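Local coordinates for protein C-type lectin domain family 4, member b1 (PDB 6LFJ) that binds mannose-type sugars through a calcium ion as a C-type lectin receptor and may modulate dendritic-cell maturation and immune reactivity, at residues F23-W28 against K124-C129; L68-H73 against N100-T105; V88-N93 against W114-I119. All coordinates share one frame; numbering follows the deposited sequence. Where two conformers were deposited one is given.

The three contacts hold one C-type lectin domain together at different depths. Contact 1 is a surface contact of backbone bonds, where the loop ahead of helix 28-37 meets the start of strand 126-132. Contacts 2 and 3 are partly buried and share both the calcium ion and the mannose. Contact 2 joins strands 64-70 and 103-109 mainly through a lysine held by charged and carbonyl oxygens, whereas contact 3 builds an aromatic cluster from F90 and W91 with W116 of strand 113-119. Strands 103-109 and 113-119 are neighbours, linked by backbone hydrogen bonds between C103 and I119 and between T105 and N117. Contact 1 lies about 16 and 17 Å, centre to centre, from the other two.

Contact 1: F23-W28 against K124-C129; sequences FSSASW and KQKSVC
S25 and K124 both swing their side chains to the flank of the backbone N: OG of S25 lies anti to its carbonyl carbon (chi1 -78°), and CG of K124 takes the matching place (chi1 -65°), which lays the lysine chain beside the loop. The two CB atoms meet, S25 CB lying 3.9 Å from K124 CB. Beyond CG the lysine runs out fully extended; its CG and CD pass alongside the backbone of S25 and A26, while the ammonium end leads away from the loop. The firm part of the contact is backbone. A26 N gives its hydrogen to Q125 O at 3.0 Å, and Q125 N returns one to A26 O, also at 3.0 Å and almost straight at 171°. This reciprocal pair makes A26 and Q125 a single antiparallel bridge of the hydrogen-bonded kind. In the C-type lectin fold it fastens the irregular loop leading into helix 28-37 to the chain just ahead of strand 126-132, a strand that carries C129 and its disulfide to C35 on the same helix. Each bonded carbonyl also meets a CH: S25 CA sits 3.4 Å from Q125 O, and K124 CA lies 3.4 Å from A26 O. The methyl of A26 turns away from the bridge and rests on S31, in the first turns of helix 28-37. Immediately after the bridge S27 takes the N-cap position, its OG accepting from the backbone N of K30.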
loop_
_atom_site.group_PDB
_atom_site.type_symbol
_atom_site.label_atom_id
_atom_site.label_comp_id
_atom_site.label_asym_id
_atom_site.label_seq_id
_atom_site.Cartn_x
_atom_site.Cartn_y
_atom_site.Cartn_z
ATOM N N PHE A 23 -8.921 -23.274 -9.923
ATOM C CA PHE A 23 -9.399 -22.186 -10.811
ATOM C C PHE A 23 -8.547 -22.186 -12.089
ATOM O O PHE A 23 -7.373 -21.786 -12.053
ATOM C CB PHE A 23 -9.322 -20.851 -10.073
ATOM C CG PHE A 23 -9.872 -19.674 -10.834
ATOM C CD1 PHE A 23 -11.228 -19.583 -11.115
ATOM C CD2 PHE A 23 -9.035 -18.645 -11.239
ATOM C CE1 PHE A 23 -11.735 -18.490 -11.801
ATOM C CE2 PHE A 23 -9.543 -17.555 -11.925
ATOM C CZ PHE A 23 -10.893 -17.475 -12.198
ATOM N N SER A 24 -9.090 -22.670 -13.201
ATOM C CA SER A 24 -8.341 -22.708 -14.484
ATOM C C SER A 24 -8.112 -21.266 -14.956
ATOM O O SER A 24 -8.839 -20.346 -14.498
ATOM C CB SER A 24 -9.022 -23.559 -15.529
ATOM O OG SER A 24 -10.423 -23.346 -15.524
ATOM N N SER A 25 -7.074 -21.079 -15.765
ATOM C CA SER A 25 -6.724 -19.828 -16.478
ATOM C C SER A 25 -7.961 -18.961 -16.728
ATOM O O SER A 25 -8.992 -19.496 -17.153
ATOM C CB SER A 25 -6.058 -20.175 -17.758
ATOM O OG SER A 25 -4.719 -20.525 -17.500
ATOM N N ALA A 26 -7.838 -17.653 -16.539
ATOM C CA ALA A 26 -8.955 -16.712 -16.738
ATOM C C ALA A 26 -8.422 -15.329 -17.099
ATOM O O ALA A 26 -7.224 -15.056 -16.877
ATOM C CB ALA A 26 -9.803 -16.673 -15.496
ATOM N N SER A 27 -9.306 -14.497 -17.639
ATOM C CA SER A 27 -9.024 -13.078 -17.967
ATOM C C SER A 27 -8.634 -12.340 -16.680
ATOM O O SER A 27 -8.805 -12.896 -15.580
ATOM C CB SER A 27 -10.215 -12.442 -18.622
ATOM O OG SER A 27 -11.265 -12.290 -17.678
ATOM N N TRP A 28 -8.131 -11.121 -16.807
ATOM C CA TRP A 28 -7.740 -10.313 -15.632
ATOM C C TRP A 28 -8.970 -10.024 -14.758
ATOM O O TRP A 28 -8.876 -10.192 -13.528
ATOM C CB TRP A 28 -7.069 -9.036 -16.098
ATOM C CG TRP A 28 -6.424 -8.260 -14.995
ATOM C CD1 TRP A 28 -5.126 -8.348 -14.599
ATOM C CD2 TRP A 28 -7.015 -7.211 -14.216
ATOM N NE1 TRP A 28 -4.870 -7.438 -13.609
ATOM C CE2 TRP A 28 -6.011 -6.728 -13.350
ATOM C CE3 TRP A 28 -8.289 -6.639 -14.153
ATOM C CZ2 TRP A 28 -6.245 -5.710 -12.428
ATOM C CZ3 TRP A 28 -8.520 -5.635 -13.243
ATOM C CH2 TRP A 28 -7.512 -5.178 -12.393
ATOM N N LYS A 124 -6.188 -15.368 -21.224
ATOM C CA LYS A 124 -6.350 -16.195 -20.007
ATOM C C LYS A 124 -4.955 -16.472 -19.439
ATOM O O LYS A 124 -4.032 -16.791 -20.192
ATOM C CB LYS A 124 -7.144 -17.458 -20.337
ATOM C CG LYS A 124 -8.583 -17.196 -20.756
ATOM C CD LYS A 124 -9.377 -18.453 -21.017
ATOM C CE LYS A 124 -10.754 -18.165 -21.572
ATOM N NZ LYS A 124 -11.494 -19.419 -21.850
ATOM N N GLN A 125 -4.784 -16.228 -18.152
ATOM C CA GLN A 125 -3.509 -16.465 -17.437
ATOM C C GLN A 125 -3.850 -17.069 -16.079
ATOM O O GLN A 125 -5.033 -17.013 -15.677
ATOM C CB GLN A 125 -2.729 -15.162 -17.240
ATOM C CG GLN A 125 -2.335 -14.448 -18.530
ATOM C CD GLN A 125 -1.021 -14.935 -19.089
ATOM O OE1 GLN A 125 0.048 -14.490 -18.681
ATOM N NE2 GLN A 125 -1.089 -15.849 -20.044
ATOM N N LYS A 126 -2.841 -17.574 -15.399
ATOM C CA LYS A 126 -2.962 -17.923 -13.965
ATOM C C LYS A 126 -2.940 -16.603 -13.192
ATOM O O LYS A 126 -2.884 -15.539 -13.838
ATOM C CB LYS A 126 -1.867 -18.916 -13.566
ATOM C CG LYS A 126 -2.076 -20.324 -14.111
ATOM C CD LYS A 126 -1.261 -21.373 -13.389
ATOM C CE LYS A 126 -1.278 -21.211 -11.883
ATOM N NZ LYS A 126 -2.164 -22.181 -11.204
ATOM N N SER A 127 -3.025 -16.666 -11.877
ATOM C CA SER A 127 -3.109 -15.452 -11.041
ATOM C C SER A 127 -2.571 -15.752 -9.649
ATOM O O SER A 127 -2.350 -16.930 -9.329
ATOM C CB SER A 127 -4.523 -14.943 -10.999
ATOM O OG SER A 127 -5.408 -15.943 -10.524
ATOM N N VAL A 128 -2.351 -14.700 -8.871
ATOM C CA VAL A 128 -1.970 -14.849 -7.449
ATOM C C VAL A 128 -2.707 -13.763 -6.666
ATOM O O VAL A 128 -2.870 -12.637 -7.166
ATOM C CB VAL A 128 -0.436 -14.928 -7.288
ATOM C CG1 VAL A 128 0.313 -13.958 -8.153
ATOM C CG2 VAL A 128 0.036 -14.876 -5.853
ATOM N N CYS A 129 -3.280 -14.185 -5.547
ATOM C CA CYS A 129 -4.185 -13.390 -4.695
ATOM C C CYS A 129 -3.449 -13.056 -3.399
ATOM O O CYS A 129 -2.612 -13.866 -2.971
ATOM C CB CYS A 129 -5.453 -14.172 -4.380
ATOM S SG CYS A 129 -6.426 -14.660 -5.828
#

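Contact 2: L68-H73 against N100-T105. With CA (calcium ion), chain C; MAN (alpha-D-mannopyranose), chain G.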
loop_
_atom_site.group_PDB
_atom_site.type_symbol
_atom_site.label_atom_id
_atom_site.label_comp_id
_atom_site.label_asym_id
_atom_site.label_seq_id
_atom_site.Cartn_x
_atom_site.Cartn_y
_atom_site.Cartn_z
ATOM N N LEU A 68 -2.201 -4.983 -11.255
ATOM C CA LEU A 68 -1.752 -3.722 -11.897
ATOM C C LEU A 68 -2.438 -3.600 -13.260
ATOM O O LEU A 68 -2.380 -4.569 -14.061
ATOM C CB LEU A 68 -0.233 -3.761 -12.059
ATOM C CG LEU A 68 0.465 -2.442 -12.383
ATOM C CD1 LEU A 68 0.224 -1.397 -11.303
ATOM C CD2 LEU A 68 1.958 -2.666 -12.548
ATOM N N TRP A 69 -3.041 -2.444 -13.515
ATOM C CA TRP A 69 -3.722 -2.157 -14.795
ATOM C C TRP A 69 -3.552 -0.691 -15.155
ATOM O O TRP A 69 -3.269 0.143 -14.264
ATOM C CB TRP A 69 -5.182 -2.588 -14.748
ATOM C CG TRP A 69 -6.033 -1.805 -13.802
ATOM C CD1 TRP A 69 -6.040 -1.855 -12.438
ATOM C CD2 TRP A 69 -7.060 -0.875 -14.180
ATOM N NE1 TRP A 69 -6.990 -1.001 -11.937
ATOM C CE2 TRP A 69 -7.633 -0.388 -12.982
ATOM C CE3 TRP A 69 -7.522 -0.393 -15.410
ATOM C CZ2 TRP A 69 -8.662 0.551 -12.990
ATOM C CZ3 TRP A 69 -8.533 0.542 -15.415
ATOM C CH2 TRP A 69 -9.092 1.002 -14.222
ATOM N N ASP A 70 -3.647 -0.426 -16.450
ATOM C CA ASP A 70 -3.426 0.899 -17.062
ATOM C C ASP A 70 -4.785 1.584 -17.175
ATOM O O ASP A 70 -5.575 1.153 -18.026
ATOM C CB ASP A 70 -2.728 0.748 -18.409
ATOM C CG ASP A 70 -2.412 2.075 -19.060
ATOM O OD1 ASP A 70 -2.693 3.112 -18.430
ATOM O OD2 ASP A 70 -1.896 2.052 -20.196
ATOM N N THR A 71 -5.023 2.609 -16.352
ATOM C CA THR A 71 -6.288 3.387 -16.328
ATOM C C THR A 71 -6.320 4.396 -17.478
ATOM O O THR A 71 -7.365 5.002 -17.664
ATOM C CB THR A 71 -6.498 4.136 -15.005
ATOM O OG1 THR A 71 -5.508 5.157 -14.878
ATOM C CG2 THR A 71 -6.402 3.241 -13.797
ATOM N N GLY A 72 -5.213 4.621 -18.187
ATOM C CA GLY A 72 -5.162 5.623 -19.270
ATOM C C GLY A 72 -4.116 5.265 -20.303
ATOM O O GLY A 72 -4.370 4.359 -21.109
ATOM N N HIS A 73 -2.968 5.935 -20.249
ATOM C CA HIS A 73 -1.817 5.748 -21.173
ATOM C C HIS A 73 -0.574 5.580 -20.312
ATOM O O HIS A 73 0.045 6.595 -19.979
ATOM C CB HIS A 73 -1.717 6.934 -22.130
ATOM C CG HIS A 73 -2.991 7.161 -22.859
ATOM N ND1 HIS A 73 -3.443 6.263 -23.777
ATOM C CD2 HIS A 73 -3.927 8.131 -22.761
ATOM C CE1 HIS A 73 -4.607 6.667 -24.248
ATOM N NE2 HIS A 73 -4.923 7.823 -23.652
ATOM N N ASN A 100 -1.890 -0.731 -26.090
ATOM C CA ASN A 100 -3.074 -1.616 -26.261
ATOM C C ASN A 100 -3.081 -2.728 -25.197
ATOM O O ASN A 100 -4.098 -3.400 -25.093
ATOM C CB ASN A 100 -3.147 -2.210 -27.666
ATOM C CG ASN A 100 -4.576 -2.431 -28.102
ATOM O OD1 ASN A 100 -5.483 -1.718 -27.668
ATOM N ND2 ASN A 100 -4.783 -3.414 -28.961
ATOM N N GLU A 101 -1.991 -2.888 -24.439
ATOM C CA GLU A 101 -1.851 -3.921 -23.376
ATOM C C GLU A 101 -2.060 -3.247 -22.010
ATOM O O GLU A 101 -1.133 -2.553 -21.536
ATOM C CB GLU A 101 -0.488 -4.614 -23.503
ATOM C CG GLU A 101 -0.368 -5.500 -24.740
ATOM C CD GLU A 101 0.979 -6.200 -24.904
ATOM O OE1 GLU A 101 2.018 -5.579 -24.569
ATOM O OE2 GLU A 101 0.995 -7.379 -25.352
ATOM N N LYS A 102 -3.239 -3.428 -21.401
ATOM C CA LYS A 102 -3.660 -2.618 -20.227
ATOM C C LYS A 102 -3.547 -3.415 -18.920
ATOM O O LYS A 102 -3.752 -2.805 -17.858
ATOM C CB LYS A 102 -5.085 -2.097 -20.434
ATOM C CG LYS A 102 -5.284 -1.185 -21.643
ATOM C CD LYS A 102 -4.502 0.106 -21.540
ATOM C CE LYS A 102 -4.959 1.177 -22.500
ATOM N NZ LYS A 102 -3.930 2.231 -22.645
ATOM N N CYS A 103 -3.242 -4.713 -18.976
ATOM C CA CYS A 103 -3.099 -5.571 -17.771
ATOM C C CYS A 103 -1.662 -6.092 -17.675
ATOM O O CYS A 103 -0.894 -5.957 -18.652
ATOM C CB CYS A 103 -4.136 -6.682 -17.785
ATOM S SG CYS A 103 -5.799 -6.045 -17.455
ATOM N N VAL A 104 -1.282 -6.605 -16.510
ATOM C CA VAL A 104 0.138 -6.950 -16.234
ATOM C C VAL A 104 0.207 -8.379 -15.714
ATOM O O VAL A 104 -0.607 -8.754 -14.847
ATOM C CB VAL A 104 0.785 -5.954 -15.264
ATOM C CG1 VAL A 104 2.244 -6.277 -14.984
ATOM C CG2 VAL A 104 0.644 -4.539 -15.791
ATOM N N THR A 105 1.155 -9.132 -16.256
ATOM C CA THR A 105 1.498 -10.492 -15.785
ATOM C C THR A 105 2.922 -10.479 -15.262
ATOM O O THR A 105 3.688 -9.547 -15.640
ATOM C CB THR A 105 1.451 -11.532 -16.902
ATOM O OG1 THR A 105 2.268 -11.048 -17.970
ATOM C CG2 THR A 105 0.037 -11.784 -17.353
HETATM CA CA CA C . 4.044 -6.336 -23.386
HETATM C C1 MAN G . 4.399 -10.980 -26.772
HETATM C C2 MAN G . 3.448 -10.336 -25.741
HETATM C C3 MAN G . 3.923 -8.914 -25.409
HETATM C C4 MAN G . 5.350 -8.928 -24.974
HETATM C C5 MAN G . 6.224 -9.614 -26.018
HETATM C C6 MAN G . 7.603 -9.916 -25.417
HETATM O O2 MAN G . 3.390 -11.113 -24.564
HETATM O O3 MAN G . 3.127 -8.391 -24.399
HETATM O O4 MAN G . 5.803 -7.596 -24.846
HETATM O O5 MAN G . 5.754 -10.923 -26.324
HETATM O O6 MAN G . 8.503 -10.228 -26.471
#
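The segment whose K102 forms a salt bridge with D70 also carries E101, a calcium ligand in the sugar site of the C-type lectin domain, although the salt bridge itself lies well away from the metal. K102 bends at chi2 (-64°), which carries CD past the carboxylate of D70 and delivers NZ to two acceptors. NZ meets D70 OD2 at 3.2 Å from above the carboxylate plane, and G72 O at 2.7 Å in the plane of that carbonyl. D99 gives the same ammonium a second carboxylate, and R74 pairs with D70 OD2 as well, so positive and negative groups alternate here and probably offset one another. The carboxylate is further fixed by an Asx turn in which G72 N bonds D70 OD1 at 2.9 Å; this shapes the turn that presents the G72 carbonyl to the lysine. Between the main chains, D70 N donates to K102 O at 2.8 Å. Farther along, the contact becomes apolar: L68 CB lies 3.9 Å from V104 CG2, the two side chains crossing obliquely. One residue before K102, E101 CB is directed away from 68-73 and the chain then runs extended to the calcium. Its OE1 binds the metal at 2.5 Å, while OE2 comes within 2.5 Å of O3 of the mannose, whose O3 and O4 also coordinate the ion. In the fold, strand 64-70 pairs antiparallel with strands 103-109 and 76-78 and parallel with 126-132. W76 of strand 76-78 touches both D70 and V104, W116 of strand 113-119 packs on L68 and V104, and the disulfide from C103 reaches C121 just beyond strand 113-119.

Contact 3: V88-N93 against W114-I119; sequences VTFWHN and WGWNDI. With CA (calcium ion), chain C; MAN (alpha-D-mannopyranose), chain G.
W116 is packed on two sides by segment 88-93. One face of its indole is covered by F90, whose CB stands 3.9 Å from the centroid of the five-membered ring and nearly on its normal. The F90 ring turns its edge toward the same indole in an offset edge-to-face pair, CD2 touching W116 CZ2 at 3.7 Å. The edge of W116, at CE3, points into the face of W91, 3.8 Å above the centre of that indole, with the planes 82° apart in an edge-to-face pair. Outer nitrogens complete the hold: W116 NE1 bonds Q51, and W91 NE1 bonds the hydroxyl of Y84. Two backbone bonds frame the cluster, W116 N to F90 O at 2.8 Å and H92 N to W116 O at 2.9 Å, the latter on a lone pair of the carbonyl. Also tight is the CH-pi contact of G115 CA with the H92 ring, 3.4 Å from its centroid; the imidazole lies flat over the glycine backbone, steadied by a bond from NE2 to Y107 O.

The loose side lies at the ends of 88-93, which do not touch 114-119: V88 packs on N122 of the second subunit, while N93 is turned to solvent.

D118 sits past the edge of W91, and its N is buried without a partner. Its OD1 binds calcium at 2.3 Å and its carbonyl O also coordinates the metal, while OD2 pairs with R74. W116, N117 and D118 form the WND motif of C-type lectins, of which only N117 and D118 bind the calcium, with E95, S97 and E101 completing the protein ligands.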
loop_
_atom_site.group_PDB
_atom_site.type_symbol
_atom_site.label_atom_id
_atom_site.label_comp_id
_atom_site.label_asym_id
_atom_site.label_seq_id
_atom_site.Cartn_x
_atom_site.Cartn_y
_atom_site.Cartn_z
ATOM N N VAL A 88 10.078 1.660 -8.097
ATOM C CA VAL A 88 10.066 0.342 -7.391
ATOM C C VAL A 88 9.223 -0.655 -8.191
ATOM O O VAL A 88 8.296 -1.247 -7.621
ATOM C CB VAL A 88 9.552 0.480 -5.944
ATOM C CG1 VAL A 88 9.889 -0.748 -5.121
ATOM C CG2 VAL A 88 10.083 1.725 -5.257
ATOM N N THR A 89 9.566 -0.858 -9.461
ATOM C CA THR A 89 8.851 -1.756 -10.397
ATOM C C THR A 89 9.812 -2.841 -10.896
ATOM O O THR A 89 11.036 -2.725 -10.678
ATOM C CB THR A 89 8.260 -0.945 -11.548
ATOM O OG1 THR A 89 9.318 -0.210 -12.173
ATOM C CG2 THR A 89 7.162 -0.017 -11.075
ATOM N N PHE A 90 9.274 -3.857 -11.565
ATOM C CA PHE A 90 10.022 -5.086 -11.926
ATOM C C PHE A 90 9.701 -5.475 -13.365
ATOM O O PHE A 90 9.621 -6.665 -13.664
ATOM C CB PHE A 90 9.692 -6.163 -10.894
ATOM C CG PHE A 90 10.068 -5.711 -9.512
ATOM C CD1 PHE A 90 11.400 -5.666 -9.132
ATOM C CD2 PHE A 90 9.110 -5.206 -8.645
ATOM C CE1 PHE A 90 11.761 -5.179 -7.881
ATOM C CE2 PHE A 90 9.473 -4.729 -7.397
ATOM C CZ PHE A 90 10.797 -4.719 -7.018
ATOM N N TRP A 91 9.535 -4.475 -14.224
ATOM C CA TRP A 91 9.244 -4.672 -15.662
ATOM C C TRP A 91 10.397 -5.459 -16.285
ATOM O O TRP A 91 11.532 -5.094 -16.035
ATOM C CB TRP A 91 9.061 -3.322 -16.364
ATOM C CG TRP A 91 7.864 -2.537 -15.920
ATOM C CD1 TRP A 91 7.864 -1.392 -15.186
ATOM C CD2 TRP A 91 6.487 -2.820 -16.207
ATOM N NE1 TRP A 91 6.583 -0.953 -14.974
ATOM C CE2 TRP A 91 5.717 -1.808 -15.595
ATOM C CE3 TRP A 91 5.828 -3.829 -16.910
ATOM C CZ2 TRP A 91 4.330 -1.765 -15.691
ATOM C CZ3 TRP A 91 4.453 -3.798 -16.993
ATOM C CH2 TRP A 91 3.718 -2.778 -16.389
ATOM N N HIS A 92 10.112 -6.467 -17.099
ATOM C CA HIS A 92 11.131 -7.094 -17.979
ATOM C C HIS A 92 11.729 -6.034 -18.917
ATOM O O HIS A 92 11.086 -5.005 -19.198
ATOM C CB HIS A 92 10.550 -8.273 -18.775
ATOM C CG HIS A 92 10.554 -9.571 -18.047
ATOM N ND1 HIS A 92 11.705 -10.110 -17.496
ATOM C CD2 HIS A 92 9.553 -10.447 -17.795
ATOM C CE1 HIS A 92 11.401 -11.262 -16.922
ATOM N NE2 HIS A 92 10.089 -11.494 -17.094
ATOM N N ASN A 93 12.933 -6.284 -19.407
ATOM C CA ASN A 93 13.574 -5.407 -20.417
ATOM C C ASN A 93 12.618 -5.309 -21.622
ATOM O O ASN A 93 12.067 -6.357 -22.046
ATOM C CB ASN A 93 14.990 -5.899 -20.728
ATOM C CG ASN A 93 15.950 -5.732 -19.565
ATOM O OD1 ASN A 93 15.815 -4.818 -18.752
ATOM N ND2 ASN A 93 16.933 -6.609 -19.475
ATOM N N TRP A 114 12.387 -13.475 -13.021
ATOM C CA TRP A 114 10.986 -13.017 -13.030
ATOM C C TRP A 114 10.928 -11.525 -13.359
ATOM O O TRP A 114 11.858 -10.786 -13.052
ATOM C CB TRP A 114 10.324 -13.325 -11.701
ATOM C CG TRP A 114 10.154 -14.778 -11.419
ATOM C CD1 TRP A 114 10.987 -15.574 -10.687
ATOM C CD2 TRP A 114 9.029 -15.588 -11.786
ATOM N NE1 TRP A 114 10.467 -16.834 -10.597
ATOM C CE2 TRP A 114 9.268 -16.874 -11.261
ATOM C CE3 TRP A 114 7.857 -15.360 -12.525
ATOM C CZ2 TRP A 114 8.371 -17.923 -11.441
ATOM C CZ3 TRP A 114 6.967 -16.395 -12.699
ATOM C CH2 TRP A 114 7.227 -17.660 -12.163
ATOM N N GLY A 115 9.848 -11.117 -13.994
ATOM C CA GLY A 115 9.620 -9.719 -14.364
ATOM C C GLY A 115 8.216 -9.542 -14.894
ATOM O O GLY A 115 7.541 -10.576 -15.170
ATOM N N TRP A 116 7.799 -8.280 -15.011
ATOM C CA TRP A 116 6.435 -7.903 -15.423
ATOM C C TRP A 116 6.379 -7.688 -16.926
ATOM O O TRP A 116 7.373 -7.231 -17.535
ATOM C CB TRP A 116 5.961 -6.647 -14.710
ATOM C CG TRP A 116 6.001 -6.679 -13.217
ATOM C CD1 TRP A 116 6.174 -7.730 -12.364
ATOM C CD2 TRP A 116 5.780 -5.532 -12.389
ATOM N NE1 TRP A 116 6.100 -7.305 -11.059
ATOM C CE2 TRP A 116 5.855 -5.959 -11.046
ATOM C CE3 TRP A 116 5.551 -4.181 -12.665
ATOM C CZ2 TRP A 116 5.693 -5.073 -9.984
ATOM C CZ3 TRP A 116 5.386 -3.308 -11.611
ATOM C CH2 TRP A 116 5.473 -3.748 -10.291
ATOM N N ASN A 117 5.211 -7.977 -17.476
ATOM C CA ASN A 117 4.894 -7.786 -18.907
ATOM C C ASN A 117 3.475 -7.222 -19.010
ATOM O O ASN A 117 2.553 -7.807 -18.414
ATOM C CB ASN A 117 5.017 -9.101 -19.675
ATOM C CG ASN A 117 4.635 -8.940 -21.131
ATOM O OD1 ASN A 117 4.875 -7.876 -21.703
ATOM N ND2 ASN A 117 4.053 -9.978 -21.728
ATOM N N ASP A 118 3.297 -6.135 -19.751
ATOM C CA ASP A 118 1.936 -5.663 -20.099
ATOM C C ASP A 118 1.363 -6.614 -21.150
ATOM O O ASP A 118 2.103 -7.007 -22.083
ATOM C CB ASP A 118 1.916 -4.195 -20.518
ATOM C CG ASP A 118 2.761 -3.830 -21.718
ATOM O OD1 ASP A 118 3.725 -4.559 -22.011
ATOM O OD2 ASP A 118 2.462 -2.787 -22.336
ATOM N N ILE A 119 0.104 -7.003 -20.975
ATOM C CA ILE A 119 -0.589 -7.934 -21.916
ATOM C C ILE A 119 -2.060 -7.553 -22.014
ATOM O O ILE A 119 -2.538 -6.754 -21.201
ATOM C CB ILE A 119 -0.461 -9.420 -21.528
ATOM C CG1 ILE A 119 -1.099 -9.736 -20.172
ATOM C CG2 ILE A 119 0.981 -9.893 -21.604
ATOM C CD1 ILE A 119 -1.534 -11.188 -20.066
HETATM CA CA CA C . 4.044 -6.336 -23.386
HETATM C C1 MAN G . 4.399 -10.980 -26.772
HETATM C C2 MAN G . 3.448 -10.336 -25.741
HETATM C C3 MAN G . 3.923 -8.914 -25.409
HETATM C C4 MAN G . 5.350 -8.928 -24.974
HETATM C C5 MAN G . 6.224 -9.614 -26.018
HETATM C C6 MAN G . 7.603 -9.916 -25.417
HETATM O O2 MAN G . 3.390 -11.113 -24.564
HETATM O O3 MAN G . 3.127 -8.391 -24.399
HETATM O O4 MAN G . 5.803 -7.596 -24.846
HETATM O O5 MAN G . 5.754 -10.923 -26.324
HETATM O O6 MAN G . 8.503 -10.228 -26.471
#